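Local coordinates for SusD superfamily protein (Bacteroides thetaiotaomicron, PDB 3MCX) that is of unknown function but, as a SusD-family protein of the outer membrane, probably helps to capture glycans for uptake, and binds zinc ions, at residues Gly42-Tyr47 against Glu274-Met278; Lys66-Pro70 against Asp287-Leu291; Pro277-Ala281 against Asp344-Thr348; Ile292-Leu298 against Glu331-Leu335. The contacts are given in a common frame with arbitrary orientation. Where two conformers were deposited one is given. Numbering follows the deposited sequence.

Contact 1: residues Gly42-Tyr47 against Glu274-Met278; sequences GDNYWY and EGAPM
Two helix starts meet, with Asp43 and Gly275 in the N-cap positions of helices 44-51 and 276-279 and their CA atoms 4.7 Å apart. One backbone bond crosses: Ala276 N donates to Gly42 O at 2.9 Å, while Gly275 CA lies 3.3 Å from that Gly42 O. Trp46, chi1 t, points its CA-to-CB bond toward 274-278, and Ala276 CB sits over its five-membered ring in a CH-pi contact, 3.8 Å from the centroid; Trp46 CH2 reaches Pro277 CG at 3.5 Å. Tyr47, chi1 p, presents its ring edge instead, with CD2 3.9 Å from Ala276 CB. Its OH donates to a water at 2.6 Å, which donates to Glu274 O (2.6 Å) and Glu274 OE1 (2.7 Å). Asp43, also p, turns its carboxylate back to Asn44 N (OD1, 2.8 Å) and to His38; Glu274, m at chi1 and chi2, pairs with Arg67. The Ala276 methyl thus fits between two aromatic rings, and the polar groups beside it are met by backbone, water, His38 and Arg67.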
loop_
_atom_site.group_PDB
_atom_site.type_symbol
_atom_site.label_atom_id
_atom_site.label_comp_id
_atom_site.label_asym_id
_atom_site.label_seq_id
_atom_site.Cartn_x
_atom_site.Cartn_y
_atom_site.Cartn_z
ATOM N N GLY A 42 -1.539 9.465 2.874
ATOM C CA GLY A 42 -0.476 10.303 3.423
ATOM C C GLY A 42 0.422 9.570 4.404
ATOM O O GLY A 42 1.615 9.873 4.510
ATOM N N ASP A 43 -0.164 8.657 5.182
ATOM C CA ASP A 43 0.528 8.061 6.342
ATOM C C ASP A 43 0.008 6.679 6.693
ATOM O O ASP A 43 0.676 5.699 6.345
ATOM C CB ASP A 43 0.593 9.048 7.521
ATOM C CG ASP A 43 -0.649 9.904 7.611
ATOM O OD1 ASP A 43 -1.737 9.331 7.527
ATOM O OD2 ASP A 43 -0.526 11.134 7.804
ATOM N N ASN A 44 -1.138 6.564 7.361
ATOM C CA ASN A 44 -1.515 5.268 7.916
ATOM C C ASN A 44 -1.559 4.134 6.884
ATOM O O ASN A 44 -0.994 3.064 7.144
ATOM C CB ASN A 44 -2.834 5.370 8.666
ATOM C CG ASN A 44 -2.724 6.287 9.848
ATOM O OD1 ASN A 44 -2.680 7.510 9.694
ATOM N ND2 ASN A 44 -2.702 5.702 11.076
ATOM N N TYR A 45 -2.170 4.362 5.723
ATOM C CA TYR A 45 -2.278 3.291 4.720
ATOM C C TYR A 45 -0.979 3.110 3.901
ATOM O O TYR A 45 -0.868 2.170 3.096
ATOM C CB TYR A 45 -3.485 3.485 3.821
ATOM C CG TYR A 45 -4.812 3.269 4.531
ATOM C CD1 TYR A 45 -5.402 4.276 5.277
ATOM C CD2 TYR A 45 -5.466 2.056 4.440
ATOM C CE1 TYR A 45 -6.623 4.080 5.905
ATOM C CE2 TYR A 45 -6.698 1.863 5.072
ATOM C CZ TYR A 45 -7.258 2.874 5.783
ATOM O OH TYR A 45 -8.478 2.694 6.396
ATOM N N TRP A 46 -0.049 4.044 4.062
ATOM C CA TRP A 46 1.258 3.951 3.420
ATOM C C TRP A 46 2.143 3.025 4.240
ATOM O O TRP A 46 2.647 2.017 3.726
ATOM C CB TRP A 46 1.837 5.358 3.249
ATOM C CG TRP A 46 3.050 5.461 2.384
ATOM C CD1 TRP A 46 3.926 4.478 2.057
ATOM C CD2 TRP A 46 3.541 6.675 1.791
ATOM N NE1 TRP A 46 4.939 5.019 1.251
ATOM C CE2 TRP A 46 4.715 6.364 1.099
ATOM C CE3 TRP A 46 3.090 8.013 1.783
ATOM C CZ2 TRP A 46 5.443 7.331 0.385
ATOM C CZ3 TRP A 46 3.817 8.969 1.076
ATOM C CH2 TRP A 46 4.978 8.627 0.396
ATOM N N TYR A 47 2.327 3.327 5.515
ATOM C CA TYR A 47 3.301 2.575 6.301
ATOM C C TYR A 47 2.762 1.386 7.071
ATOM O O TYR A 47 3.542 0.566 7.573
ATOM C CB TYR A 47 4.150 3.493 7.187
ATOM C CG TYR A 47 3.399 4.371 8.162
ATOM C CD1 TYR A 47 2.590 3.826 9.166
ATOM C CD2 TYR A 47 3.581 5.737 8.177
ATOM C CE1 TYR A 47 1.915 4.654 10.098
ATOM C CE2 TYR A 47 2.944 6.562 9.077
ATOM C CZ TYR A 47 2.101 6.013 10.036
ATOM O OH TYR A 47 1.453 6.843 10.946
ATOM N N GLU A 274 3.204 14.171 9.958
ATOM C CA GLU A 274 2.733 12.794 10.124
ATOM C C GLU A 274 2.890 11.977 8.873
ATOM O O GLU A 274 2.767 10.761 8.894
ATOM C CB GLU A 274 1.264 12.754 10.590
ATOM C CG GLU A 274 1.029 13.337 11.949
ATOM C CD GLU A 274 1.531 12.508 13.118
ATOM O OE1 GLU A 274 1.995 11.381 12.925
ATOM O OE2 GLU A 274 1.475 13.033 14.272
ATOM N N GLY A 275 3.129 12.630 7.731
ATOM C CA GLY A 275 3.256 11.876 6.505
ATOM C C GLY A 275 4.384 10.866 6.547
ATOM O O GLY A 275 5.406 11.069 7.186
ATOM N N ALA A 276 4.206 9.758 5.831
ATOM C CA ALA A 276 5.219 8.714 5.850
ATOM C C ALA A 276 6.614 9.229 5.558
ATOM O O ALA A 276 7.550 8.780 6.195
ATOM C CB ALA A 276 4.847 7.512 4.935
ATOM N N PRO A 277 6.785 10.106 4.557
ATOM C CA PRO A 277 8.137 10.560 4.256
ATOM C C PRO A 277 8.825 11.229 5.461
ATOM O O PRO A 277 10.012 10.981 5.708
ATOM C CB PRO A 277 7.939 11.487 3.058
ATOM C CG PRO A 277 6.783 10.851 2.343
ATOM C CD PRO A 277 5.834 10.466 3.487
HETATM N N MSE A 278 8.104 12.040 6.235
HETATM C CA MSE A 278 8.668 12.641 7.427
HETATM C C MSE A 278 8.859 11.608 8.535
HETATM O O MSE A 278 9.801 11.703 9.320
HETATM C CB MSE A 278 7.824 13.824 7.917
HETATM C CG MSE A 278 8.052 15.071 7.105
HETATM SE SE MSE A 278 9.883 15.681 6.931
HETATM C CE MSE A 278 10.325 15.750 8.781
HETATM O O HOH W 1 2.032 9.392 11.039
#

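Contact 2: residues Lys66-Pro70 against Asp287-Leu291; sequences KRVSP and DWNNL. With GOL (glycerol), chain M.
Arg67, Asn290 and Val68 carry most of this contact between an extended stretch leading into helix 69-72 and a loop without regular structure; nearest CA atoms are those of Val68 and Asn290, 6.6 Å apart. Arg67 (chi1 p, chi2 t, chi3 p) runs along the loop to Trp288, where NH1 makes a weak hydrogen bond to Trp288 O at 3.2 Å and NH2 comes within 3.4 Å of Trp288 CE3, which lies over the guanidinium face; NE forms a salt bridge with Glu274. A glycerol, probably from the crystallisation liquor, extends this end: its O3 accepts from Arg67 NH1 (2.7 Å) and NH2 (3.0 Å), its O1 donates to Asp287 OD1 at a very short 2.4 Å, and its C1 sits over the Trp288 ring, 3.5 Å from CZ2. Asn290, chi1 t, sends ND2 to Arg67 O at 3.0 Å, and its OD1 accepts from Ile60 N. Val68 CG1 meets Leu291 CD2 at 3.6 Å. Val68, at the N-cap with phi/psi 76°/-54°, bends the chain so that Ser69 N bonds to Arg67 O (2.8 Å): a classic gamma turn, whose acceptor Arg67 O is taken also by the Asn290 side chain of the facing loop.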
loop_
_atom_site.group_PDB
_atom_site.type_symbol
_atom_site.label_atom_id
_atom_site.label_comp_id
_atom_site.label_asym_id
_atom_site.label_seq_id
_atom_site.Cartn_x
_atom_site.Cartn_y
_atom_site.Cartn_z
ATOM N N LYS A 66 -0.514 7.339 19.238
ATOM C CA LYS A 66 0.667 7.978 18.665
ATOM C C LYS A 66 1.192 7.118 17.519
ATOM O O LYS A 66 0.733 5.990 17.299
ATOM C CB LYS A 66 1.707 8.251 19.763
ATOM C CG LYS A 66 1.233 9.251 20.836
ATOM C CD LYS A 66 1.232 10.712 20.351
ATOM C CE LYS A 66 0.660 11.689 21.374
ATOM N NZ LYS A 66 -0.826 11.701 21.275
ATOM N N ARG A 67 2.133 7.643 16.760
ATOM C CA ARG A 67 2.425 7.069 15.456
ATOM C C ARG A 67 3.267 5.801 15.506
ATOM O O ARG A 67 4.209 5.663 16.316
ATOM C CB ARG A 67 3.069 8.092 14.519
ATOM C CG ARG A 67 4.506 8.458 14.810
ATOM C CD ARG A 67 5.034 9.552 13.812
ATOM N NE ARG A 67 4.428 10.823 14.161
ATOM C CZ ARG A 67 4.900 11.716 15.014
ATOM N NH1 ARG A 67 6.136 11.608 15.521
ATOM N NH2 ARG A 67 4.161 12.755 15.353
ATOM N N VAL A 68 2.859 4.873 14.645
ATOM C CA VAL A 68 3.579 3.655 14.273
ATOM C C VAL A 68 3.550 2.542 15.326
ATOM O O VAL A 68 3.145 1.383 15.041
ATOM C CB VAL A 68 5.041 3.906 13.824
ATOM C CG1 VAL A 68 5.709 2.559 13.418
ATOM C CG2 VAL A 68 5.112 4.892 12.639
ATOM N N SER A 69 3.957 2.852 16.535
ATOM C CA SER A 69 4.184 1.803 17.508
ATOM C C SER A 69 2.956 0.931 17.836
ATOM O O SER A 69 3.132 -0.265 18.050
ATOM C CB SER A 69 4.928 2.292 18.764
ATOM O OG SER A 69 4.203 3.239 19.525
ATOM N N PRO A 70 1.742 1.491 17.927
ATOM C CA PRO A 70 0.628 0.592 18.226
ATOM C C PRO A 70 0.356 -0.442 17.144
ATOM O O PRO A 70 -0.138 -1.532 17.459
ATOM C CB PRO A 70 -0.553 1.559 18.370
ATOM C CG PRO A 70 0.089 2.888 18.800
ATOM C CD PRO A 70 1.324 2.912 17.964
ATOM N N ASP A 287 12.898 14.398 15.425
ATOM C CA ASP A 287 11.593 15.046 15.656
ATOM C C ASP A 287 10.452 14.137 15.273
ATOM O O ASP A 287 9.860 13.509 16.150
ATOM C CB ASP A 287 11.569 16.418 14.952
ATOM C CG ASP A 287 10.395 17.280 15.392
ATOM O OD1 ASP A 287 9.557 16.794 16.159
ATOM O OD2 ASP A 287 10.307 18.441 14.961
ATOM N N TRP A 288 10.165 14.026 13.986
ATOM C CA TRP A 288 9.035 13.283 13.493
ATOM C C TRP A 288 9.297 11.810 13.250
ATOM O O TRP A 288 8.345 11.034 13.223
ATOM C CB TRP A 288 8.502 13.892 12.189
ATOM C CG TRP A 288 8.010 15.280 12.357
ATOM C CD1 TRP A 288 8.703 16.440 12.167
ATOM C CD2 TRP A 288 6.694 15.662 12.754
ATOM N NE1 TRP A 288 7.886 17.537 12.414
ATOM C CE2 TRP A 288 6.650 17.075 12.781
ATOM C CE3 TRP A 288 5.542 14.940 13.085
ATOM C CZ2 TRP A 288 5.497 17.776 13.145
ATOM C CZ3 TRP A 288 4.387 15.647 13.438
ATOM C CH2 TRP A 288 4.374 17.042 13.442
ATOM N N ASN A 289 10.544 11.404 13.081
ATOM C CA ASN A 289 10.801 10.039 12.661
ATOM C C ASN A 289 10.233 8.996 13.620
ATOM O O ASN A 289 10.370 9.121 14.838
ATOM C CB ASN A 289 12.328 9.810 12.534
ATOM C CG ASN A 289 12.682 8.374 12.259
ATOM O OD1 ASN A 289 12.595 7.538 13.179
ATOM N ND2 ASN A 289 13.073 8.064 11.017
ATOM N N ASN A 290 9.606 7.979 13.057
ATOM C CA ASN A 290 9.393 6.756 13.822
ATOM C C ASN A 290 9.407 5.484 13.013
ATOM O O ASN A 290 8.758 4.524 13.388
ATOM C CB ASN A 290 8.160 6.800 14.732
ATOM C CG ASN A 290 8.332 5.888 15.944
ATOM O OD1 ASN A 290 9.474 5.509 16.251
ATOM N ND2 ASN A 290 7.236 5.551 16.655
ATOM N N LEU A 291 10.137 5.481 11.894
ATOM C CA LEU A 291 10.312 4.309 11.056
ATOM C C LEU A 291 11.779 4.175 10.718
ATOM O O LEU A 291 12.398 5.115 10.206
ATOM C CB LEU A 291 9.482 4.401 9.783
ATOM C CG LEU A 291 7.963 4.359 9.987
ATOM C CD1 LEU A 291 7.234 4.981 8.812
ATOM C CD2 LEU A 291 7.426 2.933 10.233
HETATM C C1 GOL M . 6.848 17.661 16.356
HETATM O O1 GOL M . 7.859 18.001 17.294
HETATM C C2 GOL M . 6.128 16.352 16.724
HETATM O O2 GOL M . 5.592 16.433 18.036
HETATM C C3 GOL M . 7.094 15.174 16.573
HETATM O O3 GOL M . 6.528 13.904 16.866
#

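Contact 3: residues Pro277-Ala281 against Asp344-Thr348; sequences PMVYA and DDPKT
This is an apolar surface contact without a hydrogen bond across it, in which the short helix 276-279 packs on the 3-10 turn 346-348 of the loop between strands 334-335 and 351-355. Pro277 and Pro346 mark the closest approach, with CA atoms 5.2 Å apart. Both CA-to-CB bonds point toward the other segment, so the two CB atoms meet at 3.6 Å, and Pro277 CB also lies 3.3 Å from Pro346 O. Met278, present as selenomethionine, is m at all three chi angles; that curled side chain sets Met278 SE 3.9 Å from Pro346 CB and Met278 CG 3.5 Å from Lys347 CG. Ala281 CB grazes Pro346 CG at 4.5 Å. Within the partner loop, Asp345 (chi1 t) forms an Asx turn, its OD1 accepting from Lys347 N at 3.0 Å, and Lys347, with chi1 m, chi2 t and chi3 and chi4 m, folds back so that NZ makes a salt bridge to the same Asp345 OD1, also 3.0 Å. With Asp345 and Lys347 paired in their own turn and no hydrogen bond across, what joins the segments is van der Waals packing of proline rings, selenomethionine and the lysine's aliphatic part.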
loop_
_atom_site.group_PDB
_atom_site.type_symbol
_atom_site.label_atom_id
_atom_site.label_comp_id
_atom_site.label_asym_id
_atom_site.label_seq_id
_atom_site.Cartn_x
_atom_site.Cartn_y
_atom_site.Cartn_z
ATOM N N PRO A 277 6.785 10.106 4.557
ATOM C CA PRO A 277 8.137 10.560 4.256
ATOM C C PRO A 277 8.825 11.229 5.461
ATOM O O PRO A 277 10.012 10.981 5.708
ATOM C CB PRO A 277 7.939 11.487 3.058
ATOM C CG PRO A 277 6.783 10.851 2.343
ATOM C CD PRO A 277 5.834 10.466 3.487
HETATM N N MSE A 278 8.104 12.040 6.235
HETATM C CA MSE A 278 8.668 12.641 7.427
HETATM C C MSE A 278 8.859 11.608 8.535
HETATM O O MSE A 278 9.801 11.703 9.320
HETATM C CB MSE A 278 7.824 13.824 7.917
HETATM C CG MSE A 278 8.052 15.071 7.105
HETATM SE SE MSE A 278 9.883 15.681 6.931
HETATM C CE MSE A 278 10.325 15.750 8.781
ATOM N N VAL A 279 7.972 10.623 8.589
ATOM C CA VAL A 279 8.109 9.593 9.619
ATOM C C VAL A 279 9.298 8.662 9.325
ATOM O O VAL A 279 9.880 8.103 10.253
ATOM C CB VAL A 279 6.753 8.883 9.867
ATOM C CG1 VAL A 279 6.854 7.785 10.986
ATOM C CG2 VAL A 279 5.699 9.949 10.220
ATOM N N TYR A 280 9.713 8.584 8.068
ATOM C CA TYR A 280 10.961 7.891 7.695
ATOM C C TYR A 280 12.187 8.806 7.745
ATOM O O TYR A 280 13.306 8.338 7.541
ATOM C CB TYR A 280 10.850 7.375 6.230
ATOM C CG TYR A 280 10.137 6.056 6.044
ATOM C CD1 TYR A 280 10.732 4.862 6.454
ATOM C CD2 TYR A 280 8.889 5.991 5.416
ATOM C CE1 TYR A 280 10.102 3.628 6.284
ATOM C CE2 TYR A 280 8.247 4.764 5.251
ATOM C CZ TYR A 280 8.851 3.600 5.693
ATOM O OH TYR A 280 8.183 2.406 5.553
ATOM N N ALA A 281 12.018 10.117 7.975
ATOM C CA ALA A 281 13.076 11.072 7.697
ATOM C C ALA A 281 14.289 10.887 8.585
ATOM O O ALA A 281 14.192 10.430 9.731
ATOM C CB ALA A 281 12.538 12.511 7.856
ATOM N N ASP A 344 15.752 17.083 -0.231
ATOM C CA ASP A 344 15.858 17.461 1.184
ATOM C C ASP A 344 14.545 17.937 1.851
ATOM O O ASP A 344 14.588 18.548 2.914
ATOM C CB ASP A 344 16.919 18.536 1.324
ATOM C CG ASP A 344 16.529 19.826 0.628
ATOM O OD1 ASP A 344 15.432 19.885 -0.006
ATOM O OD2 ASP A 344 17.330 20.804 0.694
ATOM N N ASP A 345 13.398 17.703 1.209
ATOM C CA ASP A 345 12.070 18.012 1.890
ATOM C C ASP A 345 11.088 16.956 1.525
ATOM O O ASP A 345 10.290 16.995 0.569
ATOM C CB ASP A 345 11.399 19.412 1.838
ATOM C CG ASP A 345 10.134 19.544 2.840
ATOM O OD1 ASP A 345 9.843 18.600 3.684
ATOM O OD2 ASP A 345 9.425 20.628 2.767
ATOM N N PRO A 346 11.115 15.950 2.415
ATOM C CA PRO A 346 10.229 14.822 2.215
ATOM C C PRO A 346 8.747 15.135 2.072
ATOM O O PRO A 346 8.022 14.343 1.465
ATOM C CB PRO A 346 10.494 13.960 3.464
ATOM C CG PRO A 346 11.903 14.269 3.810
ATOM C CD PRO A 346 12.028 15.730 3.557
ATOM N N LYS A 347 8.304 16.232 2.672
ATOM C CA LYS A 347 6.890 16.609 2.606
ATOM C C LYS A 347 6.405 16.892 1.195
ATOM O O LYS A 347 5.184 16.967 0.967
ATOM C CB LYS A 347 6.622 17.810 3.509
ATOM C CG LYS A 347 6.751 17.479 4.963
ATOM C CD LYS A 347 6.322 18.643 5.851
ATOM C CE LYS A 347 7.233 19.803 5.753
ATOM N NZ LYS A 347 8.596 19.520 6.282
ATOM N N THR A 348 7.330 17.117 0.267
ATOM C CA THR A 348 6.987 17.335 -1.131
ATOM C C THR A 348 6.941 16.080 -2.002
ATOM O O THR A 348 6.601 16.180 -3.188
ATOM C CB THR A 348 7.969 18.333 -1.799
ATOM O OG1 THR A 348 9.278 17.722 -1.902
ATOM C CG2 THR A 348 8.007 19.660 -1.027
#

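Contact 4: residues Ile292-Leu298 against Glu331-Leu335; sequences ILSEDFL and EKVYL
A classic beta bulge in the antiparallel pair of strands 313-314 and 334-335 meets the strand-to-helix junction 292-298. Val333 and Tyr334, both facing Lys314, form the bulge, and Lys332 is the centre of an inverse gamma turn, closed by a weak Val333 N to Glu331 O bond of 2.9 Å. Strand 292-293 itself pairs antiparallel with strand 56-57, and Leu293 N donates to Val333 O at 2.7 Å, the two CA atoms 4.5 Å apart. Ile292, chi1 p, lays CB 4.0 Å from Val333 CG2 and puts CG2 over the face of the Tyr334 ring, 4.3 Å from CE2. Leu293 CD2 meets Leu335 CB at 4.2 Å. Ser294, chi1 p, N-caps helix 295-301, its OG accepting from Phe297 N at 3.2 Å; in the first turn Leu298 (m, t) points its CA-to-CB bond toward 331-335. The zinc ligand Glu315 lies about 5 Å from Lys332 at the nearest side-chain atoms. Leu298 CD1 packs 4.1 Å from Val333 CG1, while Leu298 CD2 covers the buried Lys332 O at 3.5 Å.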
loop_
_atom_site.group_PDB
_atom_site.type_symbol
_atom_site.label_atom_id
_atom_site.label_comp_id
_atom_site.label_asym_id
_atom_site.label_seq_id
_atom_site.Cartn_x
_atom_site.Cartn_y
_atom_site.Cartn_z
ATOM N N ILE A 292 12.333 3.004 11.015
ATOM C CA ILE A 292 13.693 2.657 10.639
ATOM C C ILE A 292 13.694 1.229 10.152
ATOM O O ILE A 292 12.765 0.468 10.442
ATOM C CB ILE A 292 14.709 2.846 11.767
ATOM C CG1 ILE A 292 14.374 2.008 13.027
ATOM C CG2 ILE A 292 14.837 4.370 12.125
ATOM C CD1 ILE A 292 15.458 1.965 14.110
ATOM N N LEU A 293 14.736 0.860 9.418
ATOM C CA LEU A 293 14.908 -0.498 8.924
ATOM C C LEU A 293 15.411 -1.404 10.034
ATOM O O LEU A 293 16.242 -0.980 10.870
ATOM C CB LEU A 293 15.880 -0.488 7.748
ATOM C CG LEU A 293 15.446 0.387 6.553
ATOM C CD1 LEU A 293 16.578 0.583 5.518
ATOM C CD2 LEU A 293 14.192 -0.214 5.876
ATOM N N SER A 294 14.930 -2.647 10.041
ATOM C CA SER A 294 15.369 -3.641 11.001
ATOM C C SER A 294 16.646 -4.351 10.554
ATOM O O SER A 294 17.053 -4.293 9.385
ATOM C CB SER A 294 14.280 -4.676 11.184
ATOM O OG SER A 294 14.181 -5.456 10.010
ATOM N N GLU A 295 17.246 -5.045 11.481
ATOM C CA GLU A 295 18.385 -5.883 11.139
ATOM C C GLU A 295 17.949 -7.039 10.231
ATOM O O GLU A 295 18.732 -7.524 9.407
ATOM C CB GLU A 295 19.067 -6.433 12.381
ATOM C CG GLU A 295 20.449 -6.973 12.104
ATOM C CD GLU A 295 21.023 -7.687 13.298
ATOM O OE1 GLU A 295 20.219 -8.359 14.009
ATOM O OE2 GLU A 295 22.284 -7.613 13.496
ATOM N N ASP A 296 16.704 -7.492 10.366
ATOM C CA ASP A 296 16.181 -8.503 9.415
ATOM C C ASP A 296 16.321 -7.999 7.992
ATOM O O ASP A 296 16.757 -8.742 7.128
ATOM C CB ASP A 296 14.711 -8.868 9.686
ATOM C CG ASP A 296 14.399 -9.120 11.147
ATOM O OD1 ASP A 296 14.436 -8.178 11.983
ATOM O OD2 ASP A 296 14.084 -10.285 11.458
ATOM N N PHE A 297 15.925 -6.752 7.729
ATOM C CA PHE A 297 16.015 -6.209 6.399
ATOM C C PHE A 297 17.456 -6.036 5.935
ATOM O O PHE A 297 17.809 -6.419 4.825
ATOM C CB PHE A 297 15.305 -4.849 6.303
ATOM C CG PHE A 297 15.334 -4.305 4.902
ATOM C CD1 PHE A 297 14.579 -4.916 3.914
ATOM C CD2 PHE A 297 16.199 -3.274 4.548
ATOM C CE1 PHE A 297 14.636 -4.475 2.594
ATOM C CE2 PHE A 297 16.274 -2.845 3.255
ATOM C CZ PHE A 297 15.492 -3.450 2.270
ATOM N N LEU A 298 18.298 -5.443 6.771
ATOM C CA LEU A 298 19.696 -5.231 6.368
ATOM C C LEU A 298 20.373 -6.558 6.102
ATOM O O LEU A 298 21.142 -6.698 5.156
ATOM C CB LEU A 298 20.471 -4.376 7.396
ATOM C CG LEU A 298 19.991 -2.909 7.500
ATOM C CD1 LEU A 298 20.928 -2.136 8.451
ATOM C CD2 LEU A 298 19.897 -2.225 6.124
ATOM N N GLU A 331 24.243 1.878 12.135
ATOM C CA GLU A 331 23.764 1.066 11.056
ATOM C C GLU A 331 22.963 1.857 10.019
ATOM O O GLU A 331 22.441 2.931 10.307
ATOM C CB GLU A 331 22.934 -0.089 11.641
ATOM C CG GLU A 331 23.705 -0.983 12.586
ATOM C CD GLU A 331 24.841 -1.666 11.905
ATOM O OE1 GLU A 331 24.604 -2.228 10.807
ATOM O OE2 GLU A 331 25.948 -1.555 12.463
ATOM N N LYS A 332 22.871 1.346 8.807
ATOM C CA LYS A 332 22.190 2.036 7.728
ATOM C C LYS A 332 20.679 1.806 7.780
ATOM O O LYS A 332 20.083 1.196 6.885
ATOM C CB LYS A 332 22.809 1.636 6.394
ATOM C CG LYS A 332 24.228 2.050 6.265
ATOM C CD LYS A 332 24.806 1.704 4.887
ATOM C CE LYS A 332 26.276 2.108 4.781
ATOM N NZ LYS A 332 26.687 2.002 3.332
ATOM N N VAL A 333 20.059 2.328 8.843
ATOM C CA VAL A 333 18.669 2.018 9.135
ATOM C C VAL A 333 17.669 3.063 8.643
ATOM O O VAL A 333 16.484 2.893 8.849
ATOM C CB VAL A 333 18.471 1.791 10.651
ATOM C CG1 VAL A 333 19.350 0.610 11.118
ATOM C CG2 VAL A 333 18.733 3.092 11.493
ATOM N N TYR A 334 18.116 4.085 7.907
ATOM C CA TYR A 334 17.172 5.070 7.377
ATOM C C TYR A 334 16.884 4.750 5.913
ATOM O O TYR A 334 17.823 4.545 5.138
ATOM C CB TYR A 334 17.731 6.497 7.530
ATOM C CG TYR A 334 17.816 6.898 8.987
ATOM C CD1 TYR A 334 18.851 6.498 9.750
ATOM C CD2 TYR A 334 16.810 7.660 9.606
ATOM C CE1 TYR A 334 18.938 6.802 11.090
ATOM C CE2 TYR A 334 16.887 7.975 10.967
ATOM C CZ TYR A 334 17.970 7.585 11.687
ATOM O OH TYR A 334 18.110 7.904 13.033
ATOM N N LEU A 335 15.607 4.621 5.569
ATOM C CA LEU A 335 15.181 4.335 4.208
ATOM C C LEU A 335 15.074 5.641 3.446
ATOM O O LEU A 335 14.357 6.541 3.909
ATOM C CB LEU A 335 13.822 3.624 4.247
ATOM C CG LEU A 335 13.262 3.211 2.884
ATOM C CD1 LEU A 335 14.180 2.210 2.224
ATOM C CD2 LEU A 335 11.804 2.712 2.994
#

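In the fold
Residues 274-298 run through all four contacts. Contacts 1 and 3 share Pro277 and Met278, so helix 276-279 packs on both helix 44-51 and the 344-348 turn, with the contact centres about 9 Å apart. Contact 2 touches contact 1 through the salt bridge from Arg67 NE to Glu274 OE1 (2.8 Å), and Tyr47 CD2 packs on Leu291 CD1 at 3.8 Å. Contact 2 also meets contact 3, where Asn290 N probably bonds to Val279 O (2.8 Å). Contact 4 does not touch contact 1 (nearest atoms about 6 Å), but meets contact 3, where Tyr280 CE1 lies 3.8 Å from Leu335 CD2. Of the four, it is the one beside the zinc site of Glu315, Glu319 and His330.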